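PDB 7CVV: catechol O-methyltransferase, which catalyses magnesium-dependent methyl transfer from S-adenosylmethionine to catechol-like compounds, giving the meta and para products in equal proportion. Local coordinates for residues A34-I39 against D91-A96; T66-S71 against A95-K100; R84-E89 against Q112-K117. All coordinates share one frame; numbering follows the deposited sequence.

Contact 1: residues A34-I39 against D91-A96; sequences AGMPAI and DPKHAA. With SAM (S-adenosylmethionine), chain D.
Met36 and Asp91 lie on opposite sides of the His94 imidazole. Asp91 CG is 3.5 Å above the ring plane, over its centre. On the other side Met36 SD sits 4.1 Å from the ring centroid and 35° off its normal, an oblique Met-aromatic contact. Pro37 CD lies on this side too, also obliquely. The ribose of S-adenosylmethionine takes the edge, with C3' in the ring plane and O3' near it.

His94 ND1 donates to ribose O3' at 2.9 Å with an N-H...O angle of 161°; its second bond, to O2', is weak. This edge-on bond fixes the rotation of a ring already flanked by sulfur and carboxylate. Met36 runs antiparallel to the His94 side chain, and the bend at SD (chi3 -77°) turns its terminal methyl toward Val97 of the same helix.

Lys93, the residue before His94, reaches across to the other segment. The kink in its chain brings NZ to within 2.9 Å of Ala34 O, almost on the line of the carbonyl bond. Gly35 ends helix 22-33 in a Schellman motif, and an ammonium group at this C-terminal end is likely to be favourable for the helix dipole.

Asp91 is the N-cap of helix 92-103; its OD1 accepts weak bonds from the N-H groups of Lys93 and His94. The N-terminal turn of that helix thus faces the loop following helix 22-33, with His94 contributing to the ribose side of the S-adenosylmethionine site.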
loop_
_atom_site.group_PDB
_atom_site.type_symbol
_atom_site.label_atom_id
_atom_site.label_comp_id
_atom_site.label_asym_id
_atom_site.label_seq_id
_atom_site.Cartn_x
_atom_site.Cartn_y
_atom_site.Cartn_z
ATOM N N ALA A 34 -15.821 7.215 -26.897
ATOM C CA ALA A 34 -14.691 6.996 -27.844
ATOM C C ALA A 34 -14.472 5.513 -28.149
ATOM O O ALA A 34 -13.511 5.216 -28.881
ATOM C CB ALA A 34 -13.416 7.576 -27.309
ATOM N N GLY A 35 -15.321 4.620 -27.631
ATOM C CA GLY A 35 -15.200 3.163 -27.834
ATOM C C GLY A 35 -13.821 2.667 -27.441
ATOM O O GLY A 35 -13.165 2.023 -28.270
ATOM N N MET A 36 -13.365 3.022 -26.236
ATOM C CA MET A 36 -12.089 2.539 -25.643
ATOM C C MET A 36 -12.445 1.455 -24.633
ATOM O O MET A 36 -13.531 1.475 -24.057
ATOM C CB MET A 36 -11.327 3.672 -24.943
ATOM C CG MET A 36 -10.847 4.772 -25.876
ATOM S SD MET A 36 -10.013 6.133 -24.983
ATOM C CE MET A 36 -11.450 6.957 -24.313
ATOM N N PRO A 37 -11.540 0.495 -24.363
ATOM C CA PRO A 37 -11.819 -0.561 -23.390
ATOM C C PRO A 37 -11.895 -0.031 -21.946
ATOM O O PRO A 37 -11.153 0.868 -21.600
ATOM C CB PRO A 37 -10.657 -1.547 -23.576
ATOM C CG PRO A 37 -9.531 -0.720 -24.190
ATOM C CD PRO A 37 -10.202 0.395 -24.965
ATOM N N ALA A 38 -12.825 -0.573 -21.156
ATOM C CA ALA A 38 -13.055 -0.235 -19.734
ATOM C C ALA A 38 -12.002 -0.961 -18.874
ATOM O O ALA A 38 -12.366 -1.929 -18.196
ATOM C CB ALA A 38 -14.467 -0.608 -19.345
ATOM N N ILE A 39 -10.742 -0.514 -18.917
ATOM C CA ILE A 39 -9.595 -1.228 -18.280
ATOM C C ILE A 39 -8.822 -0.244 -17.391
ATOM O O ILE A 39 -7.590 -0.447 -17.185
ATOM C CB ILE A 39 -8.699 -1.908 -19.339
ATOM C CG1 ILE A 39 -8.107 -0.893 -20.329
ATOM C CG2 ILE A 39 -9.476 -3.017 -20.029
ATOM C CD1 ILE A 39 -6.984 -1.428 -21.176
ATOM N N ASP A 91 -1.376 5.345 -28.117
ATOM C CA ASP A 91 -2.605 5.480 -28.932
ATOM C C ASP A 91 -3.017 6.952 -28.983
ATOM O O ASP A 91 -3.379 7.552 -27.976
ATOM C CB ASP A 91 -3.675 4.525 -28.405
ATOM C CG ASP A 91 -4.810 4.372 -29.394
ATOM O OD1 ASP A 91 -5.262 5.411 -29.939
ATOM O OD2 ASP A 91 -5.182 3.226 -29.651
ATOM N N PRO A 92 -2.906 7.613 -30.157
ATOM C CA PRO A 92 -3.280 9.029 -30.271
ATOM C C PRO A 92 -4.760 9.321 -29.987
ATOM O O PRO A 92 -5.051 10.391 -29.492
ATOM C CB PRO A 92 -2.907 9.355 -31.727
ATOM C CG PRO A 92 -1.777 8.372 -32.014
ATOM C CD PRO A 92 -2.290 7.091 -31.395
ATOM N N LYS A 93 -5.660 8.385 -30.296
ATOM C CA LYS A 93 -7.081 8.517 -29.899
ATOM C C LYS A 93 -7.140 8.632 -28.370
ATOM O O LYS A 93 -7.845 9.549 -27.863
ATOM C CB LYS A 93 -7.943 7.344 -30.376
ATOM C CG LYS A 93 -9.441 7.621 -30.267
ATOM C CD LYS A 93 -10.344 6.488 -30.695
ATOM C CE LYS A 93 -10.217 5.296 -29.778
ATOM N NZ LYS A 93 -11.158 4.230 -30.169
ATOM N N HIS A 94 -6.429 7.732 -27.672
ATOM C CA HIS A 94 -6.393 7.642 -26.193
ATOM C C HIS A 94 -5.824 8.956 -25.659
ATOM O O HIS A 94 -6.517 9.597 -24.847
ATOM C CB HIS A 94 -5.642 6.383 -25.746
ATOM C CG HIS A 94 -6.322 5.103 -26.123
ATOM N ND1 HIS A 94 -5.926 3.875 -25.613
ATOM C CD2 HIS A 94 -7.350 4.847 -26.970
ATOM C CE1 HIS A 94 -6.679 2.922 -26.134
ATOM N NE2 HIS A 94 -7.571 3.497 -26.965
ATOM N N ALA A 95 -4.666 9.402 -26.160
ATOM C CA ALA A 95 -4.058 10.704 -25.768
ATOM C C ALA A 95 -5.085 11.847 -25.863
ATOM O O ALA A 95 -5.261 12.539 -24.843
ATOM C CB ALA A 95 -2.834 11.005 -26.588
ATOM N N ALA A 96 -5.745 12.013 -27.015
ATOM C CA ALA A 96 -6.652 13.150 -27.334
ATOM C C ALA A 96 -7.837 13.163 -26.361
ATOM O O ALA A 96 -8.277 14.252 -25.976
ATOM C CB ALA A 96 -7.151 13.080 -28.770
HETATM N N SAM D . -3.774 3.478 -16.020
HETATM C CA SAM D . -4.934 3.950 -16.821
HETATM C C SAM D . -6.124 4.224 -15.885
HETATM O O SAM D . -6.905 5.142 -16.191
HETATM O OXT SAM D . -6.218 3.516 -14.869
HETATM C CB SAM D . -5.321 2.887 -17.857
HETATM C CG SAM D . -4.202 2.470 -18.845
HETATM S SD SAM D . -4.805 1.027 -19.768
HETATM C CE SAM D . -4.545 -0.255 -18.538
HETATM C "C5'" SAM D . -3.504 0.627 -20.964
HETATM C "C4'" SAM D . -3.062 1.759 -21.857
HETATM O "O4'" SAM D . -1.694 1.512 -22.259
HETATM C "C3'" SAM D . -3.863 1.950 -23.145
HETATM O "O3'" SAM D . -4.247 3.310 -23.266
HETATM C "C2'" SAM D . -2.866 1.574 -24.245
HETATM O "O2'" SAM D . -3.002 2.346 -25.412
HETATM C "C1'" SAM D . -1.549 1.942 -23.583
HETATM N N9 SAM D . -0.389 1.280 -24.151
HETATM C C8 SAM D . -0.320 -0.029 -24.560
HETATM N N7 SAM D . 0.865 -0.361 -25.014
HETATM C C5 SAM D . 1.631 0.784 -24.866
HETATM C C6 SAM D . 2.978 1.056 -25.157
HETATM N N6 SAM D . 3.796 0.150 -25.684
HETATM N N1 SAM D . 3.449 2.292 -24.860
HETATM C C2 SAM D . 2.603 3.178 -24.324
HETATM N N3 SAM D . 1.307 3.043 -24.036
HETATM C C4 SAM D . 0.874 1.804 -24.324
#

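Contact 2: residues T66-S71 against A95-K100; sequences TLAGYS and AAVAQK. With SAM (S-adenosylmethionine), chain D.
Ala68 and Ala98 bring a turn and a helix together with their CA atoms 4.3 Å apart. The turn is type II', from Thr66 to Gly69, closed by Gly69 N to Thr66 O, and it belongs to the glycine-containing S-adenosylmethionine-binding loop of the class I methyltransferase fold, between strand 60-64 and helix 70-76.

The tight part centres on the Ala98 methyl. Its CB lies 3.4 Å from Leu67 O and 3.5 Å from Thr66 CG2. In Thr66 the methyl branch is anti to the backbone N (OG1 at chi1 -44°), which turns it onto Ala98 while OG1 bonds Thr87 OG1 in the neighbouring strand. Gly69 takes a positive phi (78°), which by itself favours glycine, and its N lies 4.0 Å from Ala98 CB. Ala98 CA also points its hydrogen at Ala68 O (162° at the hydrogen), an oxygen that accepts a true hydrogen bond from Asn101 ND2.

Packing is looser toward Val97, where CG1 comes no nearer than 4.3 Å to Ala68 CB; Val97 is partly exposed, and the solvent side of the helix continues through Ala96 and Lys100.

Leu67 turns away from the helix toward the cofactor, its CB 3.4 Å from the methionine CB and CD1 over ribose O3'. An alanine here would keep the CB contact but is likely to open a gap beside ribose O3' and the His94 ring, where CD1 now packs, and along the methionine chain, where CD2 does.

The following helix grips the amino acid end of the ligand: Ser71 N donates to its carboxylate O, and the ligand N bonds Ser71 OG, which also bonds Glu63 OE1.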
loop_
_atom_site.group_PDB
_atom_site.type_symbol
_atom_site.label_atom_id
_atom_site.label_comp_id
_atom_site.label_asym_id
_atom_site.label_seq_id
_atom_site.Cartn_x
_atom_site.Cartn_y
_atom_site.Cartn_z
ATOM N N THR A 66 -1.830 5.894 -20.263
ATOM C CA THR A 66 -2.754 7.003 -19.906
ATOM C C THR A 66 -4.207 6.518 -19.994
ATOM O O THR A 66 -4.941 6.734 -19.018
ATOM C CB THR A 66 -2.459 8.211 -20.807
ATOM O OG1 THR A 66 -1.034 8.364 -20.865
ATOM C CG2 THR A 66 -3.087 9.491 -20.311
ATOM N N LEU A 67 -4.579 5.861 -21.102
ATOM C CA LEU A 67 -5.975 5.560 -21.512
ATOM C C LEU A 67 -6.775 6.873 -21.523
ATOM O O LEU A 67 -6.329 7.803 -22.195
ATOM C CB LEU A 67 -6.547 4.500 -20.573
ATOM C CG LEU A 67 -7.783 3.757 -21.105
ATOM C CD1 LEU A 67 -7.411 2.772 -22.215
ATOM C CD2 LEU A 67 -8.509 3.034 -19.991
ATOM N N ALA A 68 -7.886 6.994 -20.795
ATOM C CA ALA A 68 -8.699 8.234 -20.759
ATOM C C ALA A 68 -8.175 9.182 -19.676
ATOM O O ALA A 68 -8.784 10.257 -19.497
ATOM C CB ALA A 68 -10.155 7.911 -20.544
ATOM N N GLY A 69 -7.100 8.791 -18.983
ATOM C CA GLY A 69 -6.470 9.578 -17.906
ATOM C C GLY A 69 -7.211 9.512 -16.582
ATOM O O GLY A 69 -7.076 10.450 -15.803
ATOM N N TYR A 70 -7.926 8.433 -16.284
ATOM C CA TYR A 70 -8.595 8.231 -14.972
ATOM C C TYR A 70 -7.530 8.215 -13.851
ATOM O O TYR A 70 -7.598 9.049 -12.922
ATOM C CB TYR A 70 -9.470 6.981 -15.039
ATOM C CG TYR A 70 -10.275 6.722 -13.797
ATOM C CD1 TYR A 70 -9.747 5.979 -12.754
ATOM C CD2 TYR A 70 -11.559 7.213 -13.663
ATOM C CE1 TYR A 70 -10.462 5.738 -11.599
ATOM C CE2 TYR A 70 -12.295 6.976 -12.518
ATOM C CZ TYR A 70 -11.741 6.251 -11.478
ATOM O OH TYR A 70 -12.481 6.040 -10.346
ATOM N N SER A 71 -6.532 7.338 -13.961
ATOM C CA SER A 71 -5.447 7.158 -12.955
ATOM C C SER A 71 -4.636 8.442 -12.850
ATOM O O SER A 71 -4.197 8.781 -11.751
ATOM C CB SER A 71 -4.548 6.017 -13.310
ATOM O OG SER A 71 -4.027 6.217 -14.603
ATOM N N ALA A 95 -4.666 9.402 -26.160
ATOM C CA ALA A 95 -4.058 10.704 -25.768
ATOM C C ALA A 95 -5.085 11.847 -25.863
ATOM O O ALA A 95 -5.261 12.539 -24.843
ATOM C CB ALA A 95 -2.834 11.005 -26.588
ATOM N N ALA A 96 -5.745 12.013 -27.015
ATOM C CA ALA A 96 -6.652 13.150 -27.334
ATOM C C ALA A 96 -7.837 13.163 -26.361
ATOM O O ALA A 96 -8.277 14.252 -25.976
ATOM C CB ALA A 96 -7.151 13.080 -28.770
ATOM N N VAL A 97 -8.371 11.992 -26.027
ATOM C CA VAL A 97 -9.480 11.855 -25.048
ATOM C C VAL A 97 -8.951 12.208 -23.649
ATOM O O VAL A 97 -9.675 12.962 -22.943
ATOM C CB VAL A 97 -10.093 10.446 -25.088
ATOM C CG1 VAL A 97 -11.154 10.299 -24.012
ATOM C CG2 VAL A 97 -10.687 10.150 -26.452
ATOM N N ALA A 98 -7.755 11.707 -23.282
ATOM C CA ALA A 98 -7.074 11.964 -21.992
ATOM C C ALA A 98 -6.798 13.459 -21.858
ATOM O O ALA A 98 -6.846 13.967 -20.713
ATOM C CB ALA A 98 -5.789 11.180 -21.853
ATOM N N GLN A 99 -6.533 14.143 -22.972
ATOM C CA GLN A 99 -6.291 15.612 -22.962
ATOM C C GLN A 99 -7.606 16.332 -22.607
ATOM O O GLN A 99 -7.559 17.182 -21.726
ATOM C CB GLN A 99 -5.641 16.080 -24.268
ATOM C CG GLN A 99 -5.072 17.498 -24.194
ATOM C CD GLN A 99 -3.898 17.679 -23.259
ATOM O OE1 GLN A 99 -4.018 18.274 -22.191
ATOM N NE2 GLN A 99 -2.735 17.207 -23.666
ATOM N N LYS A 100 -8.743 15.973 -23.201
ATOM C CA LYS A 100 -10.042 16.621 -22.868
ATOM C C LYS A 100 -10.331 16.422 -21.379
ATOM O O LYS A 100 -10.780 17.376 -20.722
ATOM C CB LYS A 100 -11.202 16.063 -23.695
ATOM C CG LYS A 100 -11.579 16.910 -24.898
ATOM C CD LYS A 100 -12.870 16.482 -25.582
ATOM C CE LYS A 100 -12.625 15.663 -26.841
ATOM N NZ LYS A 100 -12.094 16.494 -27.954
HETATM N N SAM D . -3.774 3.478 -16.020
HETATM C CA SAM D . -4.934 3.950 -16.821
HETATM C C SAM D . -6.124 4.224 -15.885
HETATM O O SAM D . -6.905 5.142 -16.191
HETATM O OXT SAM D . -6.218 3.516 -14.869
HETATM C CB SAM D . -5.321 2.887 -17.857
HETATM C CG SAM D . -4.202 2.470 -18.845
HETATM S SD SAM D . -4.805 1.027 -19.768
HETATM C CE SAM D . -4.545 -0.255 -18.538
HETATM C "C5'" SAM D . -3.504 0.627 -20.964
HETATM C "C4'" SAM D . -3.062 1.759 -21.857
HETATM O "O4'" SAM D . -1.694 1.512 -22.259
HETATM C "C3'" SAM D . -3.863 1.950 -23.145
HETATM O "O3'" SAM D . -4.247 3.310 -23.266
HETATM C "C2'" SAM D . -2.866 1.574 -24.245
HETATM O "O2'" SAM D . -3.002 2.346 -25.412
HETATM C "C1'" SAM D . -1.549 1.942 -23.583
HETATM N N9 SAM D . -0.389 1.280 -24.151
HETATM C C8 SAM D . -0.320 -0.029 -24.560
HETATM N N7 SAM D . 0.865 -0.361 -25.014
HETATM C C5 SAM D . 1.631 0.784 -24.866
HETATM C C6 SAM D . 2.978 1.056 -25.157
HETATM N N6 SAM D . 3.796 0.150 -25.684
HETATM N N1 SAM D . 3.449 2.292 -24.860
HETATM C C2 SAM D . 2.603 3.178 -24.324
HETATM N N3 SAM D . 1.307 3.043 -24.036
HETATM C C4 SAM D . 0.874 1.804 -24.324
#

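Contact 3: residues R84-E89 against Q112-K117. With SAM (S-adenosylmethionine), chain D.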
loop_
_atom_site.group_PDB
_atom_site.type_symbol
_atom_site.label_atom_id
_atom_site.label_comp_id
_atom_site.label_asym_id
_atom_site.label_seq_id
_atom_site.Cartn_x
_atom_site.Cartn_y
_atom_site.Cartn_z
ATOM N N ARG A 84 4.433 18.111 -11.356
ATOM C CA ARG A 84 4.462 17.686 -12.774
ATOM C C ARG A 84 4.240 16.178 -12.872
ATOM O O ARG A 84 4.984 15.433 -12.208
ATOM C CB ARG A 84 5.830 18.034 -13.357
ATOM C CG ARG A 84 5.788 18.484 -14.804
ATOM C CD ARG A 84 7.151 19.022 -15.161
ATOM N NE ARG A 84 8.100 17.925 -15.323
ATOM C CZ ARG A 84 9.404 17.977 -15.047
ATOM N NH1 ARG A 84 9.946 19.083 -14.554
ATOM N NH2 ARG A 84 10.159 16.907 -15.263
ATOM N N LEU A 85 3.283 15.767 -13.705
ATOM C CA LEU A 85 3.062 14.364 -14.125
ATOM C C LEU A 85 3.229 14.238 -15.639
ATOM O O LEU A 85 2.515 14.893 -16.416
ATOM C CB LEU A 85 1.669 13.914 -13.690
ATOM C CG LEU A 85 1.461 12.401 -13.671
ATOM C CD1 LEU A 85 0.349 12.026 -12.713
ATOM C CD2 LEU A 85 1.147 11.894 -15.064
ATOM N N ILE A 86 4.144 13.371 -16.034
ATOM C CA ILE A 86 4.368 12.992 -17.449
ATOM C C ILE A 86 3.854 11.565 -17.635
ATOM O O ILE A 86 4.401 10.659 -16.991
ATOM C CB ILE A 86 5.851 13.166 -17.808
ATOM C CG1 ILE A 86 6.334 14.569 -17.426
ATOM C CG2 ILE A 86 6.084 12.855 -19.283
ATOM C CD1 ILE A 86 7.822 14.740 -17.531
ATOM N N THR A 87 2.839 11.415 -18.496
ATOM C CA THR A 87 2.118 10.156 -18.792
ATOM C C THR A 87 2.336 9.784 -20.265
ATOM O O THR A 87 2.124 10.655 -21.106
ATOM C CB THR A 87 0.638 10.292 -18.409
ATOM O OG1 THR A 87 0.034 9.022 -18.672
ATOM C CG2 THR A 87 -0.094 11.405 -19.130
ATOM N N LEU A 88 2.729 8.535 -20.550
ATOM C CA LEU A 88 3.035 8.038 -21.925
ATOM C C LEU A 88 1.862 7.187 -22.448
ATOM O O LEU A 88 1.287 6.385 -21.646
ATOM C CB LEU A 88 4.354 7.252 -21.914
ATOM C CG LEU A 88 5.472 7.886 -21.084
ATOM C CD1 LEU A 88 6.812 7.186 -21.279
ATOM C CD2 LEU A 88 5.594 9.374 -21.391
ATOM N N GLU A 89 1.523 7.366 -23.736
ATOM C CA GLU A 89 0.360 6.727 -24.414
ATOM C C GLU A 89 0.685 6.451 -25.892
ATOM O O GLU A 89 0.912 7.411 -26.642
ATOM C CB GLU A 89 -0.878 7.620 -24.278
ATOM C CG GLU A 89 -2.112 7.047 -24.939
ATOM C CD GLU A 89 -2.376 5.582 -24.605
ATOM O OE1 GLU A 89 -2.466 5.246 -23.394
ATOM O OE2 GLU A 89 -2.477 4.768 -25.554
ATOM N N GLN A 112 1.498 16.533 -18.520
ATOM C CA GLN A 112 1.938 16.486 -19.937
ATOM C C GLN A 112 1.807 15.047 -20.461
ATOM O O GLN A 112 2.411 14.132 -19.846
ATOM C CB GLN A 112 3.366 17.007 -20.025
ATOM C CG GLN A 112 3.903 17.093 -21.437
ATOM C CD GLN A 112 5.365 17.453 -21.390
ATOM O OE1 GLN A 112 6.230 16.606 -21.171
ATOM N NE2 GLN A 112 5.643 18.730 -21.554
ATOM N N ILE A 113 1.051 14.870 -21.553
ATOM C CA ILE A 113 0.872 13.594 -22.304
ATOM C C ILE A 113 1.889 13.546 -23.453
ATOM O O ILE A 113 1.800 14.380 -24.326
ATOM C CB ILE A 113 -0.588 13.475 -22.801
ATOM C CG1 ILE A 113 -1.594 13.547 -21.642
ATOM C CG2 ILE A 113 -0.776 12.208 -23.626
ATOM C CD1 ILE A 113 -2.991 13.973 -22.035
ATOM N N ARG A 114 2.816 12.589 -23.459
ATOM C CA ARG A 114 3.673 12.278 -24.641
ATOM C C ARG A 114 3.095 11.064 -25.390
ATOM O O ARG A 114 2.962 9.998 -24.775
ATOM C CB ARG A 114 5.124 12.055 -24.203
ATOM C CG ARG A 114 5.620 13.099 -23.212
ATOM C CD ARG A 114 7.004 13.630 -23.536
ATOM N NE ARG A 114 7.349 14.806 -22.733
ATOM C CZ ARG A 114 8.591 15.199 -22.454
ATOM N NH1 ARG A 114 9.621 14.504 -22.914
ATOM N NH2 ARG A 114 8.798 16.276 -21.712
ATOM N N THR A 115 2.746 11.233 -26.667
ATOM C CA THR A 115 2.254 10.158 -27.576
ATOM C C THR A 115 3.448 9.406 -28.162
ATOM O O THR A 115 4.423 10.064 -28.476
ATOM C CB THR A 115 1.387 10.745 -28.688
ATOM O OG1 THR A 115 0.480 11.664 -28.079
ATOM C CG2 THR A 115 0.617 9.685 -29.443
ATOM N N GLY A 116 3.378 8.082 -28.277
ATOM C CA GLY A 116 4.474 7.241 -28.802
ATOM C C GLY A 116 4.688 6.001 -27.949
ATOM O O GLY A 116 4.060 5.924 -26.872
ATOM N N LYS A 117 5.528 5.065 -28.405
ATOM C CA LYS A 117 5.872 3.849 -27.630
ATOM C C LYS A 117 6.671 4.292 -26.408
ATOM O O LYS A 117 7.547 5.150 -26.558
ATOM C CB LYS A 117 6.668 2.825 -28.441
ATOM C CG LYS A 117 5.837 2.001 -29.408
ATOM C CD LYS A 117 6.574 1.554 -30.657
ATOM C CE LYS A 117 7.347 0.263 -30.468
ATOM N NZ LYS A 117 8.035 -0.141 -31.720
HETATM N N SAM D . -3.774 3.478 -16.020
HETATM C CA SAM D . -4.934 3.950 -16.821
HETATM C C SAM D . -6.124 4.224 -15.885
HETATM O O SAM D . -6.905 5.142 -16.191
HETATM O OXT SAM D . -6.218 3.516 -14.869
HETATM C CB SAM D . -5.321 2.887 -17.857
HETATM C CG SAM D . -4.202 2.470 -18.845
HETATM S SD SAM D . -4.805 1.027 -19.768
HETATM C CE SAM D . -4.545 -0.255 -18.538
HETATM C "C5'" SAM D . -3.504 0.627 -20.964
HETATM C "C4'" SAM D . -3.062 1.759 -21.857
HETATM O "O4'" SAM D . -1.694 1.512 -22.259
HETATM C "C3'" SAM D . -3.863 1.950 -23.145
HETATM O "O3'" SAM D . -4.247 3.310 -23.266
HETATM C "C2'" SAM D . -2.866 1.574 -24.245
HETATM O "O2'" SAM D . -3.002 2.346 -25.412
HETATM C "C1'" SAM D . -1.549 1.942 -23.583
HETATM N N9 SAM D . -0.389 1.280 -24.151
HETATM C C8 SAM D . -0.320 -0.029 -24.560
HETATM N N7 SAM D . 0.865 -0.361 -25.014
HETATM C C5 SAM D . 1.631 0.784 -24.866
HETATM C C6 SAM D . 2.978 1.056 -25.157
HETATM N N6 SAM D . 3.796 0.150 -25.684
HETATM N N1 SAM D . 3.449 2.292 -24.860
HETATM C C2 SAM D . 2.603 3.178 -24.324
HETATM N N3 SAM D . 1.307 3.043 -24.036
HETATM C C4 SAM D . 0.874 1.804 -24.324
#
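From Leu85 to Glu89 and from Gln112 to Gly116 the two backbones run parallel, their strand axes 4.9 Å apart at closest and inclined by 25°. Ile86, Thr87, Leu88 and Glu89 pair in turn with Gln112, Ile113, Arg114 and Thr115. Five hydrogen bonds join them: Gln112 N to Leu85 O at 2.9 Å, Thr87 N to Gln112 O, Arg114 N to Thr87 O, Glu89 N to Arg114 O, and Gly116 N to Glu89 O. The last differs in geometry, its donor standing 41° out of the carbonyl plane. CA-H...O contacts run between the bonds, as from Ile113 CA to Thr87 O.

Ile86, Leu88, Gln112 and Arg114 share one face of the sheet. Arg114 passes over Ile86 at a slant, CG 4.0 Å from Ile86 CG2, and lies alongside Leu88, whose CD2 is 3.9 Å from Arg114 CB. The bend at chi2 (-135°) carries the guanidinium back beside Gln112, so that NE and NH2 both grip Gln112 OE1, which lies in the guanidinium plane. NH2 also forms a salt bridge with Glu128.

These strands are the two arms of a beta-alpha-beta unit with helix 92-103 between them, within the Rossmann-like sheet of class I methyltransferases; 111-115 is its outermost strand on this side within the chain.

The face toward that helix carries Thr87, Ile113, Glu89 and Thr115. Thr87 CG2 and Ile113 CG1 lie side by side at 3.6 Å. Glu89 ends its strand with the acid that binds the ribose, a position used likewise in related class I enzymes. Its OE1 accepts from ribose O3' at 2.6 Å and from the N-H groups of Thr66 and Leu67, while OE2 accepts from Asp91 N and lies against O2' in a pair modelled so short that its exact length is doubtful.

In the fold
From the N terminus, contact 1 opens first, in the loop after helix 22-33, and closes at the start of helix 92-103, enclosing strand 60-64, helix 70-76 and strand 84-89. Contact 2 opens within that span, on the turn before helix 70-76, and closes on the same helix, sharing Ala95 and Ala96 with contact 1. Contact 3 opens later still, on strand 84-89, and closes beyond both on strand 111-115, so its span crosses the other two. Helix 92-103 thereby joins the N-terminal helical part to the cofactor loop and sheet; Val97 packs on Met36, and Ala95 on Thr115. All three contacts touch S-adenosylmethionine.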